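Local coordinates for protein cycloalternan-forming enzyme (Listeria monocytogenes serovar 1/2a, PDB 5F7U) that is a multidomain carbohydrate-active enzyme of glycoside hydrolase family 31, built round a TIM barrel and carrying a family 6 carbohydrate-binding module, at residues L214-Y219 against N295-Y300; T244-A249 against K314-Y319; V267-Y272 against S307-A312. The protein carries 1 engineered substitution. One frame throughout, in Å; residues are numbered along the deposited sequence.

Contact 1: residues L214-Y219 against N295-Y300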
ATOM      1  N   LEU A 214      14.158   7.151  23.986  1.00 22.00           N
ATOM      2  CA  LEU A 214      13.154   6.104  24.201  1.00 20.72           C
ATOM      3  C   LEU A 214      12.363   5.864  22.918  1.00 19.88           C
ATOM      4  O   LEU A 214      11.874   6.819  22.308  1.00 20.34           O
ATOM      5  CB  LEU A 214      12.186   6.474  25.339  1.00 21.57           C
ATOM      6  CG  LEU A 214      11.071   5.464  25.671  1.00 20.92           C
ATOM      7  CD1 LEU A 214      11.601   4.217  26.347  1.00 20.76           C
ATOM      8  CD2 LEU A 214      10.034   6.141  26.561  1.00 22.14           C
ATOM      9  N   LEU A 215      12.234   4.588  22.542  1.00 18.69           N
ATOM     10  CA  LEU A 215      11.412   4.192  21.393  1.00 18.05           C
ATOM     11  C   LEU A 215      10.033   3.802  21.884  1.00 17.71           C
ATOM     12  O   LEU A 215       9.048   4.443  21.520  1.00 18.11           O
ATOM     13  CB  LEU A 215      12.075   3.056  20.593  1.00 17.13           C
ATOM     14  CG  LEU A 215      13.390   3.419  19.899  1.00 17.38           C
ATOM     15  CD1 LEU A 215      13.889   2.231  19.079  1.00 17.01           C
ATOM     16  CD2 LEU A 215      13.263   4.669  19.029  1.00 18.16           C
ATOM     17  N   THR A 216       9.980   2.788  22.747  1.00 17.32           N
ATOM     18  CA  THR A 216       8.729   2.374  23.392  1.00 17.32           C
ATOM     19  C   THR A 216       9.033   1.613  24.667  1.00 17.07           C
ATOM     20  O   THR A 216      10.185   1.247  24.926  1.00 16.94           O
ATOM     21  CB  THR A 216       7.791   1.571  22.438  1.00 17.23           C
ATOM     22  OG1 THR A 216       6.451   1.530  22.974  1.00 17.43           O
ATOM     23  CG2 THR A 216       8.327   0.160  22.146  1.00 16.55           C
ATOM     24  N   SER A 217       8.011   1.371  25.466  1.00 16.80           N
ATOM     25  CA  SER A 217       8.240   0.695  26.734  1.00 16.80           C
ATOM     26  C   SER A 217       6.976   0.028  27.145  1.00 16.57           C
ATOM     27  O   SER A 217       5.894   0.433  26.726  1.00 16.51           O
ATOM     28  CB  SER A 217       8.652   1.692  27.816  1.00 17.65           C
ATOM     29  OG  SER A 217       7.680   2.704  27.983  1.00 18.79           O
ATOM     30  N   GLU A 218       7.119  -0.980  27.996  1.00 16.38           N
ATOM     31  CA  GLU A 218       5.949  -1.617  28.580  1.00 16.42           C
ATOM     32  C   GLU A 218       5.244  -0.711  29.572  1.00 17.35           C
ATOM     33  O   GLU A 218       5.837   0.257  30.095  1.00 17.61           O
ATOM     34  CB  GLU A 218       6.347  -2.947  29.212  1.00 16.32           C
ATOM     35  CG  GLU A 218       6.635  -4.033  28.172  1.00 16.22           C
ATOM     36  CD  GLU A 218       7.413  -5.203  28.767  1.00 16.29           C
ATOM     37  OE1 GLU A 218       7.848  -5.104  29.925  1.00 16.97           O
ATOM     38  OE2 GLU A 218       7.591  -6.221  28.068  1.00 16.51           O
ATOM     39  N   TYR A 219       3.971  -1.012  29.817  1.00 17.80           N
ATOM     40  CA  TYR A 219       3.156  -0.195  30.699  1.00 19.55           C
ATOM     41  C   TYR A 219       3.756  -0.128  32.113  1.00 21.76           C
ATOM     42  O   TYR A 219       4.367  -1.100  32.571  1.00 21.21           O
ATOM     43  CB  TYR A 219       1.692  -0.640  30.691  1.00 19.20           C
ATOM     44  CG  TYR A 219       0.752   0.486  31.046  1.00 19.83           C
ATOM     45  CD1 TYR A 219       0.546   1.566  30.165  1.00 19.83           C
ATOM     46  CD2 TYR A 219       0.076   0.495  32.268  1.00 20.70           C
ATOM     47  CE1 TYR A 219      -0.301   2.617  30.502  1.00 21.06           C
ATOM     48  CE2 TYR A 219      -0.793   1.539  32.607  1.00 21.85           C
ATOM     49  CZ  TYR A 219      -0.972   2.603  31.728  1.00 22.07           C
ATOM     50  OH  TYR A 219      -1.829   3.632  32.058  1.00 23.57           O
ATOM     51  N   ASN A 295       7.151   7.387  16.396  1.00 15.98           N
ATOM     52  CA  ASN A 295       8.223   7.411  17.402  1.00 16.53           C
ATOM     53  C   ASN A 295       9.429   6.537  17.060  1.00 16.20           C
ATOM     54  O   ASN A 295      10.284   6.281  17.909  1.00 16.35           O
ATOM     55  CB  ASN A 295       7.676   7.125  18.809  1.00 17.40           C
ATOM     56  CG  ASN A 295       6.899   8.308  19.351  1.00 18.82           C
ATOM     57  OD1 ASN A 295       6.730   9.307  18.643  1.00 19.81           O
ATOM     58  ND2 ASN A 295       6.400   8.203  20.568  1.00 19.26           N
ATOM     59  N   LYS A 296       9.471   6.082  15.803  1.00 15.77           N
ATOM     60  CA  LYS A 296      10.684   5.494  15.188  1.00 15.73           C
ATOM     61  C   LYS A 296      10.935   4.030  15.580  1.00 15.12           C
ATOM     62  O   LYS A 296      12.085   3.611  15.805  1.00 14.99           O
ATOM     63  CB  LYS A 296      11.931   6.350  15.454  1.00 17.15           C
ATOM     64  CG  LYS A 296      11.795   7.786  14.975  1.00 18.59           C
ATOM     65  CD  LYS A 296      13.124   8.504  15.068  1.00 21.05           C
ATOM     66  CE  LYS A 296      12.931   9.938  14.596  1.00 23.05           C
ATOM     67  NZ  LYS A 296      14.197  10.711  14.666  1.00 25.30           N
ATOM     68  N   TYR A 297       9.858   3.252  15.640  1.00 14.32           N
ATOM     69  CA  TYR A 297       9.990   1.807  15.770  1.00 13.98           C
ATOM     70  C   TYR A 297       8.800   1.156  15.073  1.00 13.60           C
ATOM     71  O   TYR A 297       7.761   1.789  14.859  1.00 13.13           O
ATOM     72  CB  TYR A 297      10.095   1.365  17.253  1.00 14.21           C
ATOM     73  CG  TYR A 297       8.785   1.572  17.988  1.00 14.25           C
ATOM     74  CD1 TYR A 297       8.481   2.815  18.549  1.00 14.50           C
ATOM     75  CD2 TYR A 297       7.845   0.552  18.071  1.00 14.01           C
ATOM     76  CE1 TYR A 297       7.266   3.038  19.181  1.00 14.61           C
ATOM     77  CE2 TYR A 297       6.608   0.759  18.699  1.00 14.35           C
ATOM     78  CZ  TYR A 297       6.347   2.006  19.261  1.00 14.44           C
ATOM     79  OH  TYR A 297       5.145   2.229  19.859  1.00 14.89           O
ATOM     80  N   GLY A 298       8.978  -0.117  14.728  1.00 13.40           N
ATOM     81  CA  GLY A 298       7.886  -0.977  14.305  1.00 13.26           C
ATOM     82  C   GLY A 298       7.705  -2.102  15.305  1.00 13.22           C
ATOM     83  O   GLY A 298       8.628  -2.426  16.063  1.00 13.68           O
ATOM     84  N   MET A 299       6.507  -2.692  15.314  1.00 13.06           N
ATOM     85  CA  MET A 299       6.264  -3.877  16.155  1.00 13.19           C
ATOM     86  C   MET A 299       5.579  -4.900  15.283  1.00 12.91           C
ATOM     87  O   MET A 299       4.592  -4.585  14.648  1.00 12.50           O
ATOM     88  CB  MET A 299       5.361  -3.547  17.350  1.00 13.70           C
ATOM     89  CG  MET A 299       5.101  -4.747  18.278  1.00 14.51           C
ATOM     90  SD  MET A 299       4.249  -4.299  19.819  1.00 15.67           S
ATOM     91  CE  MET A 299       5.537  -3.381  20.666  1.00 15.67           C
ATOM     92  N   TYR A 300       6.110  -6.118  15.289  1.00 12.89           N
ATOM     93  CA  TYR A 300       5.564  -7.214  14.498  1.00 12.92           C
ATOM     94  C   TYR A 300       5.289  -8.382  15.420  1.00 13.05           C
ATOM     95  O   TYR A 300       6.203  -8.887  16.062  1.00 13.31           O
ATOM     96  CB  TYR A 300       6.539  -7.612  13.372  1.00 13.29           C
ATOM     97  CG  TYR A 300       6.127  -8.882  12.634  1.00 13.68           C
ATOM     98  CD1 TYR A 300       4.828  -9.025  12.127  1.00 13.60           C
ATOM     99  CD2 TYR A 300       7.035  -9.943  12.470  1.00 14.30           C
ATOM    100  CE1 TYR A 300       4.444 -10.185  11.460  1.00 13.71           C
ATOM    101  CE2 TYR A 300       6.659 -11.106  11.793  1.00 14.41           C
ATOM    102  CZ  TYR A 300       5.362 -11.211  11.304  1.00 14.26           C
ATOM    103  OH  TYR A 300       4.970 -12.348  10.637  1.00 14.67           O
TER
HETATM  104  O   HOH W   1      11.366   7.937  19.780  1.00 20.94           O
HETATM  105  O   HOH W   2       6.984   6.050  22.329  1.00 23.22           O

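Contact 2: residues T244-A249 against K314-Y319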
ATOM      1  N   THR A 244       2.136   4.724  25.933  1.00 17.87           N
ATOM      2  CA  THR A 244       2.167   5.557  24.732  1.00 17.72           C
ATOM      3  C   THR A 244       1.784   7.018  25.011  1.00 18.93           C
ATOM      4  O   THR A 244       0.697   7.278  25.556  1.00 19.18           O
ATOM      5  CB  THR A 244       1.313   4.963  23.584  1.00 16.46           C
ATOM      6  OG1 THR A 244       1.220   5.925  22.521  1.00 17.01           O
ATOM      7  CG2 THR A 244      -0.109   4.570  24.076  1.00 16.31           C
ATOM      8  N   PRO A 245       2.661   7.972  24.634  1.00 19.91           N
ATOM      9  CA  PRO A 245       2.371   9.398  24.808  1.00 21.16           C
ATOM     10  C   PRO A 245       1.213   9.841  23.895  1.00 20.73           C
ATOM     11  O   PRO A 245       0.934   9.187  22.892  1.00 19.46           O
ATOM     12  CB  PRO A 245       3.684  10.087  24.406  1.00 22.14           C
ATOM     13  CG  PRO A 245       4.327   9.129  23.462  1.00 21.28           C
ATOM     14  CD  PRO A 245       3.950   7.752  23.943  1.00 20.19           C
ATOM     15  N   SER A 246       0.554  10.939  24.259  0.50 21.98           N
ATOM     16  CA  SER A 246      -0.662  11.387  23.571  0.50 22.20           C
ATOM     17  C   SER A 246      -0.472  11.592  22.068  0.50 21.86           C
ATOM     18  O   SER A 246      -1.393  11.334  21.286  0.50 21.46           O
ATOM     19  CB  SER A 246      -1.212  12.674  24.205  0.50 24.04           C
ATOM     20  OG  SER A 246      -1.622  12.441  25.539  0.50 24.86           O
ATOM     21  N   ASP A 247       0.722  12.036  21.673  1.00 22.21           N
ATOM     22  CA  ASP A 247       0.974  12.364  20.269  1.00 22.54           C
ATOM     23  C   ASP A 247       1.397  11.204  19.392  1.00 21.44           C
ATOM     24  O   ASP A 247       1.610  11.394  18.204  1.00 21.51           O
ATOM     25  CB  ASP A 247       1.958  13.526  20.131  1.00 24.62           C
ATOM     26  CG  ASP A 247       3.321  13.240  20.734  1.00 25.79           C
ATOM     27  OD1 ASP A 247       3.535  12.213  21.405  1.00 25.74           O
ATOM     28  OD2 ASP A 247       4.189  14.111  20.571  1.00 27.86           O
ATOM     29  N   GLU A 248       1.525  10.007  19.956  1.00 15.71           N
ATOM     30  CA  GLU A 248       2.060   8.901  19.165  1.00 15.19           C
ATOM     31  C   GLU A 248       1.066   8.437  18.099  1.00 14.55           C
ATOM     32  O   GLU A 248      -0.104   8.237  18.400  1.00 14.74           O
ATOM     33  CB  GLU A 248       2.498   7.735  20.063  1.00 15.06           C
ATOM     34  CG  GLU A 248       3.344   6.720  19.293  1.00 15.11           C
ATOM     35  CD  GLU A 248       3.910   5.615  20.163  1.00 15.30           C
ATOM     36  OE1 GLU A 248       3.488   5.470  21.330  1.00 15.90           O
ATOM     37  OE2 GLU A 248       4.769   4.864  19.655  1.00 15.55           O
ATOM     38  N   ALA A 249       1.536   8.339  16.851  1.00 14.04           N
ATOM     39  CA  ALA A 249       0.713   7.864  15.729  1.00 13.75           C
ATOM     40  C   ALA A 249       1.117   6.440  15.352  1.00 13.33           C
ATOM     41  O   ALA A 249       2.306   6.071  15.463  1.00 13.42           O
ATOM     42  CB  ALA A 249       0.861   8.782  14.539  1.00 13.61           C
ATOM     43  N   LYS A 314      -8.524   1.876  25.145  1.00 20.50           N
ATOM     44  CA  LYS A 314      -9.085   1.540  26.460  1.00 22.33           C
ATOM     45  C   LYS A 314      -8.664   2.590  27.469  1.00 22.89           C
ATOM     46  O   LYS A 314      -9.500   3.227  28.107  1.00 23.62           O
ATOM     47  CB  LYS A 314      -8.626   0.155  26.951  1.00 22.90           C
ATOM     48  CG  LYS A 314      -8.784  -0.999  25.963  1.00 23.62           C
ATOM     49  CD  LYS A 314     -10.231  -1.247  25.569  1.00 25.09           C
ATOM     50  CE  LYS A 314     -10.331  -2.516  24.729  1.00 25.84           C
ATOM     51  NZ  LYS A 314     -11.676  -2.579  24.099  1.00 26.91           N
ATOM     52  N   VAL A 315      -7.351   2.758  27.592  1.00 22.77           N
ATOM     53  CA  VAL A 315      -6.722   3.731  28.467  1.00 23.27           C
ATOM     54  C   VAL A 315      -5.943   4.646  27.514  1.00 22.66           C
ATOM     55  O   VAL A 315      -5.327   4.165  26.556  1.00 21.45           O
ATOM     56  CB  VAL A 315      -5.767   3.017  29.459  1.00 23.81           C
ATOM     57  CG1 VAL A 315      -5.074   4.013  30.371  1.00 24.82           C
ATOM     58  CG2 VAL A 315      -6.527   1.995  30.305  1.00 24.67           C
ATOM     59  N   GLU A 316      -5.977   5.955  27.773  1.00 22.91           N
ATOM     60  CA  GLU A 316      -5.417   6.962  26.856  1.00 23.18           C
ATOM     61  C   GLU A 316      -3.906   6.827  26.605  1.00 21.46           C
ATOM     62  O   GLU A 316      -3.425   7.253  25.565  1.00 20.75           O
ATOM     63  CB  GLU A 316      -5.727   8.368  27.404  1.00 26.28           C
ATOM     64  CG  GLU A 316      -5.521   9.529  26.431  1.00 30.25           C
ATOM     65  CD  GLU A 316      -4.105  10.127  26.429  1.00 32.32           C
ATOM     66  OE1 GLU A 316      -3.381  10.066  27.459  1.00 35.60           O
ATOM     67  OE2 GLU A 316      -3.705  10.681  25.383  1.00 34.91           O
ATOM     68  N   ASP A 317      -3.180   6.284  27.578  1.00 19.94           N
ATOM     69  CA  ASP A 317      -1.724   6.186  27.492  1.00 19.18           C
ATOM     70  C   ASP A 317      -1.237   4.741  27.375  1.00 18.31           C
ATOM     71  O   ASP A 317      -0.075   4.462  27.640  1.00 18.01           O
ATOM     72  CB  ASP A 317      -1.059   6.905  28.692  1.00 19.95           C
ATOM     73  CG  ASP A 317      -1.290   6.206  30.022  1.00 20.59           C
ATOM     74  OD1 ASP A 317      -2.200   5.360  30.144  1.00 20.47           O
ATOM     75  OD2 ASP A 317      -0.563   6.531  30.988  1.00 21.45           O
ATOM     76  N   LYS A 318      -2.118   3.837  26.950  1.00 17.65           N
ATOM     77  CA  LYS A 318      -1.762   2.420  26.854  1.00 17.22           C
ATOM     78  C   LYS A 318      -2.071   1.868  25.472  1.00 16.34           C
ATOM     79  O   LYS A 318      -3.161   2.092  24.948  1.00 15.54           O
ATOM     80  CB  LYS A 318      -2.557   1.612  27.889  1.00 18.30           C
ATOM     81  CG  LYS A 318      -2.189   0.124  27.965  1.00 19.11           C
ATOM     82  CD  LYS A 318      -3.095  -0.657  28.910  1.00 20.67           C
ATOM     83  CE  LYS A 318      -2.902  -0.225  30.348  1.00 22.36           C
ATOM     84  NZ  LYS A 318      -3.496  -1.215  31.297  1.00 23.94           N
ATOM     85  N   TYR A 319      -1.122   1.151  24.881  1.00 15.56           N
ATOM     86  CA  TYR A 319      -1.486   0.250  23.771  1.00 14.80           C
ATOM     87  C   TYR A 319      -1.165  -1.198  24.084  1.00 14.64           C
ATOM     88  O   TYR A 319      -0.242  -1.490  24.842  1.00 14.55           O
ATOM     89  CB  TYR A 319      -0.943   0.684  22.397  1.00 14.67           C
ATOM     90  CG  TYR A 319       0.525   0.420  22.149  1.00 14.94           C
ATOM     91  CD1 TYR A 319       0.966  -0.814  21.631  1.00 15.06           C
ATOM     92  CD2 TYR A 319       1.474   1.409  22.411  1.00 15.17           C
ATOM     93  CE1 TYR A 319       2.327  -1.043  21.378  1.00 15.44           C
ATOM     94  CE2 TYR A 319       2.838   1.202  22.154  1.00 15.88           C
ATOM     95  CZ  TYR A 319       3.257  -0.026  21.629  1.00 15.91           C
ATOM     96  OH  TYR A 319       4.602  -0.229  21.404  1.00 16.27           O
TER
HETATM   97  O   HOH W   3      -0.719   9.443  26.551  1.00 32.29           O

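Contact 3: residues V267-Y272 against S307-A312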
ATOM      1  N   VAL A 267      -7.872  -2.655  16.634  1.00 14.44           N
ATOM      2  CA  VAL A 267      -7.595  -3.132  15.273  1.00 13.75           C
ATOM      3  C   VAL A 267      -7.563  -4.653  15.278  1.00 13.79           C
ATOM      4  O   VAL A 267      -6.784  -5.254  16.017  1.00 13.82           O
ATOM      5  CB  VAL A 267      -6.245  -2.592  14.754  1.00 13.62           C
ATOM      6  CG1 VAL A 267      -6.052  -2.986  13.305  1.00 13.12           C
ATOM      7  CG2 VAL A 267      -6.168  -1.071  14.895  1.00 13.78           C
ATOM      8  N   GLU A 268      -8.401  -5.268  14.440  1.00 13.61           N
ATOM      9  CA  GLU A 268      -8.471  -6.732  14.376  1.00 13.76           C
ATOM     10  C   GLU A 268      -7.596  -7.224  13.231  1.00 13.03           C
ATOM     11  O   GLU A 268      -7.780  -6.788  12.090  1.00 13.00           O
ATOM     12  CB  GLU A 268      -9.907  -7.193  14.086  1.00 14.58           C
ATOM     13  CG  GLU A 268     -10.958  -6.642  15.027  1.00 16.05           C
ATOM     14  CD  GLU A 268     -10.762  -7.006  16.492  1.00 17.75           C
ATOM     15  OE1 GLU A 268     -10.071  -7.994  16.839  1.00 17.86           O
ATOM     16  OE2 GLU A 268     -11.352  -6.293  17.333  1.00 19.94           O
ATOM     17  N   THR A 269      -6.674  -8.135  13.540  1.00 12.59           N
ATOM     18  CA  THR A 269      -5.888  -8.797  12.522  1.00 12.19           C
ATOM     19  C   THR A 269      -6.693 -10.015  12.064  1.00 12.19           C
ATOM     20  O   THR A 269      -6.584 -11.108  12.612  1.00 11.97           O
ATOM     21  CB  THR A 269      -4.498  -9.214  13.037  1.00 12.50           C
ATOM     22  OG1 THR A 269      -3.910  -8.113  13.745  1.00 12.48           O
ATOM     23  CG2 THR A 269      -3.589  -9.588  11.842  1.00 12.03           C
ATOM     24  N   TYR A 270      -7.540  -9.789  11.075  1.00 12.26           N
ATOM     25  CA  TYR A 270      -8.531 -10.788  10.690  1.00 12.94           C
ATOM     26  C   TYR A 270      -8.931 -10.500   9.257  1.00 13.01           C
ATOM     27  O   TYR A 270      -9.564  -9.467   8.974  1.00 13.56           O
ATOM     28  CB  TYR A 270      -9.763 -10.638  11.597  1.00 13.45           C
ATOM     29  CG  TYR A 270     -10.801 -11.728  11.455  1.00 14.16           C
ATOM     30  CD1 TYR A 270     -10.608 -12.995  12.052  1.00 14.78           C
ATOM     31  CD2 TYR A 270     -12.013 -11.478  10.791  1.00 14.56           C
ATOM     32  CE1 TYR A 270     -11.579 -13.988  11.958  1.00 15.29           C
ATOM     33  CE2 TYR A 270     -12.986 -12.460  10.696  1.00 15.12           C
ATOM     34  CZ  TYR A 270     -12.767 -13.706  11.272  1.00 15.48           C
ATOM     35  OH  TYR A 270     -13.757 -14.661  11.172  1.00 16.54           O
ATOM     36  N   VAL A 271      -8.599 -11.411   8.356  1.00 13.04           N
ATOM     37  CA  VAL A 271      -8.984 -11.222   6.953  1.00 13.27           C
ATOM     38  C   VAL A 271     -10.491 -11.433   6.796  1.00 13.64           C
ATOM     39  O   VAL A 271     -11.077 -12.334   7.415  1.00 13.54           O
ATOM     40  CB  VAL A 271      -8.196 -12.135   5.977  1.00 13.55           C
ATOM     41  CG1 VAL A 271      -6.684 -11.860   6.070  1.00 13.42           C
ATOM     42  CG2 VAL A 271      -8.517 -13.620   6.168  1.00 14.39           C
ATOM     43  N   TYR A 272     -11.115 -10.594   5.974  1.00 13.87           N
ATOM     44  CA  TYR A 272     -12.553 -10.692   5.791  1.00 14.93           C
ATOM     45  C   TYR A 272     -12.950 -10.116   4.449  1.00 14.96           C
ATOM     46  O   TYR A 272     -12.351  -9.142   3.992  1.00 14.16           O
ATOM     47  CB  TYR A 272     -13.292  -9.989   6.943  1.00 16.20           C
ATOM     48  CG  TYR A 272     -14.738 -10.377   7.057  1.00 17.79           C
ATOM     49  CD1 TYR A 272     -15.135 -11.519   7.776  1.00 18.99           C
ATOM     50  CD2 TYR A 272     -15.709  -9.598   6.459  1.00 18.66           C
ATOM     51  CE1 TYR A 272     -16.490 -11.860   7.874  1.00 20.56           C
ATOM     52  CE2 TYR A 272     -17.044  -9.928   6.531  1.00 20.57           C
ATOM     53  CZ  TYR A 272     -17.429 -11.046   7.235  1.00 21.21           C
ATOM     54  OH  TYR A 272     -18.789 -11.294   7.258  1.00 24.48           O
ATOM     55  N   SER A 307      -5.204 -11.505  16.117  1.00 14.00           N
ATOM     56  CA  SER A 307      -4.798 -10.634  17.211  1.00 14.58           C
ATOM     57  C   SER A 307      -5.659  -9.363  17.175  1.00 14.69           C
ATOM     58  O   SER A 307      -6.214  -8.980  16.113  1.00 14.71           O
ATOM     59  CB  SER A 307      -3.305 -10.277  17.119  1.00 14.71           C
ATOM     60  OG  SER A 307      -2.970  -9.738  15.840  1.00 15.04           O
ATOM     61  N   GLN A 308      -5.788  -8.744  18.342  1.00 14.55           N
ATOM     62  CA  GLN A 308      -6.397  -7.420  18.463  1.00 14.61           C
ATOM     63  C   GLN A 308      -5.376  -6.446  19.020  1.00 14.32           C
ATOM     64  O   GLN A 308      -4.793  -6.697  20.079  1.00 14.57           O
ATOM     65  CB  GLN A 308      -7.642  -7.479  19.361  1.00 15.38           C
ATOM     66  CG  GLN A 308      -8.427  -6.166  19.409  1.00 16.32           C
ATOM     67  CD  GLN A 308      -9.526  -6.203  20.446  1.00 17.24           C
ATOM     68  OE1 GLN A 308      -9.266  -6.265  21.631  1.00 18.89           O
ATOM     69  NE2 GLN A 308     -10.757  -6.169  19.993  1.00 18.19           N
ATOM     70  N   PHE A 309      -5.164  -5.339  18.298  1.00 13.72           N
ATOM     71  CA  PHE A 309      -4.287  -4.261  18.749  1.00 13.70           C
ATOM     72  C   PHE A 309      -5.152  -3.140  19.304  1.00 13.94           C
ATOM     73  O   PHE A 309      -5.933  -2.513  18.574  1.00 13.91           O
ATOM     74  CB  PHE A 309      -3.440  -3.742  17.568  1.00 13.20           C
ATOM     75  CG  PHE A 309      -2.320  -4.666  17.173  1.00 13.14           C
ATOM     76  CD1 PHE A 309      -2.536  -5.736  16.271  1.00 13.25           C
ATOM     77  CD2 PHE A 309      -1.041  -4.474  17.667  1.00 13.28           C
ATOM     78  CE1 PHE A 309      -1.481  -6.603  15.918  1.00 13.27           C
ATOM     79  CE2 PHE A 309       0.023  -5.318  17.301  1.00 13.24           C
ATOM     80  CZ  PHE A 309      -0.198  -6.390  16.436  1.00 13.27           C
ATOM     81  N   GLN A 310      -5.023  -2.908  20.604  1.00 14.15           N
ATOM     82  CA  GLN A 310      -5.795  -1.899  21.292  1.00 14.28           C
ATOM     83  C   GLN A 310      -4.940  -0.635  21.375  1.00 14.16           C
ATOM     84  O   GLN A 310      -4.096  -0.512  22.261  1.00 14.01           O
ATOM     85  CB  GLN A 310      -6.163  -2.416  22.688  1.00 15.15           C
ATOM     86  CG  GLN A 310      -7.000  -3.692  22.623  1.00 15.90           C
ATOM     87  CD  GLN A 310      -7.237  -4.313  23.983  1.00 16.94           C
ATOM     88  OE1 GLN A 310      -6.743  -3.827  24.999  1.00 17.69           O
ATOM     89  NE2 GLN A 310      -7.991  -5.401  24.006  1.00 17.63           N
ATOM     90  N   MET A 311      -5.173   0.315  20.461  1.00 13.91           N
ATOM     91  CA  MET A 311      -4.217   1.410  20.319  1.00 14.02           C
ATOM     92  C   MET A 311      -4.693   2.654  21.056  1.00 14.85           C
ATOM     93  O   MET A 311      -5.299   3.556  20.458  1.00 14.94           O
ATOM     94  CB  MET A 311      -3.901   1.676  18.830  1.00 13.45           C
ATOM     95  CG  MET A 311      -3.479   0.424  18.041  1.00 13.21           C
ATOM     96  SD  MET A 311      -2.127  -0.524  18.798  1.00 13.47           S
ATOM     97  CE  MET A 311      -0.750   0.613  18.597  1.00 13.40           C
ATOM     98  N   ALA A 312      -4.447   2.689  22.370  1.00 15.44           N
ATOM     99  CA  ALA A 312      -4.966   3.790  23.219  1.00 16.56           C
ATOM    100  C   ALA A 312      -6.498   3.869  23.095  1.00 17.27           C
ATOM    101  O   ALA A 312      -7.092   4.949  23.129  1.00 17.62           O
ATOM    102  CB  ALA A 312      -4.287   5.126  22.875  1.00 16.23           C
TER

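Contact 1: residues L214-Y219 against N295-Y300
The end of strand 214-229 at Leu215 comes nearest to Asn295, in the loop leading into strand 297-301, with 6.0 Å between their CA atoms and no clear direct hydrogen bond across the segments. The contact belongs to the galactose mutarotase-like beta domain of family 31 glycoside hydrolases and sits at a classic beta bulge, where Leu215 and Thr216 both lie opposite Val207 of the neighbouring strand 203-209. Leu215, Thr216 and Tyr297 carry the packing. Tyr297 CG takes the crowded position between the backbone N and the carbonyl carbon (chi1 69°), which stands the ring up against the bulge. Thr216 CB lies over one face, 3.8 Å from the centroid of the Tyr297 ring, a CH-pi contact displaced toward the rim on the hydroxyl half; the two side chains cross at roughly a right angle. Thr216 OG1 is anti to its backbone N and bonds to Tyr319 OH, whereas Tyr297 OH bonds to Glu248, so both hydroxyls are satisfied by the adjoining loop and strand. On the same side of the ring, toward its CG end, Leu215 CB is 4.1 Å from Tyr297 CD1, and Leu215 O comes within 3.3 Å of Tyr297 CE1; the Leu215 CD2 methyl rests on the carbonyl oxygens of Asn295 and Lys296. The Lys296 chain runs extended to a salt bridge with Glu729. Two waters bridge the segments: one donates to both Leu214 O and Asn295 O, and the second donates to Leu215 O (2.7 Å from the water) and accepts from Asn295 ND2 at 2.8 Å.

Contact 2: residues T244-A249 against K314-Y319
The Tyr319 ring presents an edge to Thr244, whose CB lies near the ring plane at 3.7 Å from Tyr319 CD2, while Phe242 stacks on the ring and Phe250 and Phe291 meet it edge-to-face. Tyr319 CG occupies the crowded position between the backbone N and the carbonyl carbon (chi1 76°). The Thr244 CG2 methyl is also in the crowded position and packs on the peptide that follows Asp317. This leaves Thr244 OG1 anti to its backbone N, where it donates to the anti lone pair of Glu248 OE1 at 2.6 Å; Arg263 is a second partner of that hydroxyl. Ser293 OG, in addition to Tyr297, holds Glu248 OE2, so the carboxylate is gripped at both oxygens. Between the backbones, Thr244 N donates to Asp317 O at 2.8 Å, fairly straight (163°) but from above the carbonyl plane. In return Asp317 CA makes a CA-H...O contact with Thr244 O. At the exposed end the Glu316 chain bends at chi2 (-89°), bringing its carboxylate to Ser246, whose OG donates to the syn lone pair of Glu316 OE2 at 2.7 Å. A water donates both to Thr244 O and to Glu316 OE1, bridging the two segments there. Two type I beta turns, Pro245 to Glu248 and Val315 to Lys318, are thus clasped together where strands 235-243 and 318-327 pair antiparallel in the galactose mutarotase-like beta domain of family 31 enzymes.

Contact 3: residues V267-Y272 against S307-A312
Packing is tightest on the buried face lined by Val267, Thr269, Ser307 and Phe309, whereas the opposite face, with Glu268 and Gln308, is partly exposed and held by polar bonds. Strands 267-269 and 307-311 run antiparallel, their axes 4.7 Å apart at closest approach. Val267 and Phe309 form a hydrogen-bonded pair: Val267 N reaches Phe309 O at 2.7 Å, nearly straight at 174°, and Phe309 N returns the bond to Val267 O. A third backbone bond runs from Thr269 N to Ser307 O (2.7 Å), nearly along the C=O axis. On the buried face Val267 CB meets Phe309 CB at 4.1 Å. The Phe309 ring turns its edge to Thr269 OG1, 3.6 Å from Phe309 CE1. That hydroxyl is hydrogen-bonded to Ser307 OG at 2.8 Å; Phe253 and Pro289 add to the cover around Phe309. On the more open face Glu268 and Gln308, a non-hydrogen-bonded pair, lie side by side. The Glu268 chain bends at chi2 (-60°), which brings its carboxylate alongside the extended Gln308, whose NE2 donates to the syn lone pair of Glu268 OE2 at 2.7 Å, although carboxylate and amide are turned 53° apart. Gln310 NE2 donates to Gln308 OE1 and His306 holds Glu268 OE1, so the Gln308 amide is gripped at both N and O, which sets its orientation. Beyond Thr269 the first segment peels away toward Asn560 and Arg559. The pair forms part of the antiparallel beta-sandwich of the galactose mutarotase-like domain of family 31 enzymes.

Overall arrangement
From the N terminus, the first segment of each contact comes before any second one: 214-219, 244-249 and 267-272, followed by 295-300, 307-312 and 314-319. Contact 1 closes a loop of 75 residues; contacts 2 and 3 both cross it, since each opens within that loop and closes after it. Contact 3 lies wholly within the span that contact 2 encloses. Contacts 1 and 2 touch directly, with Tyr219 OH 2.6 Å from Asp317 OD1. Met311 of contact 3 meets Tyr319 of contact 2. Contact 1 sets strand 214-229 against 297-301, contact 2 joins the turn after strand 235-243 to the one before 318-327, and contact 3 pairs strand 266-269 with 307-311.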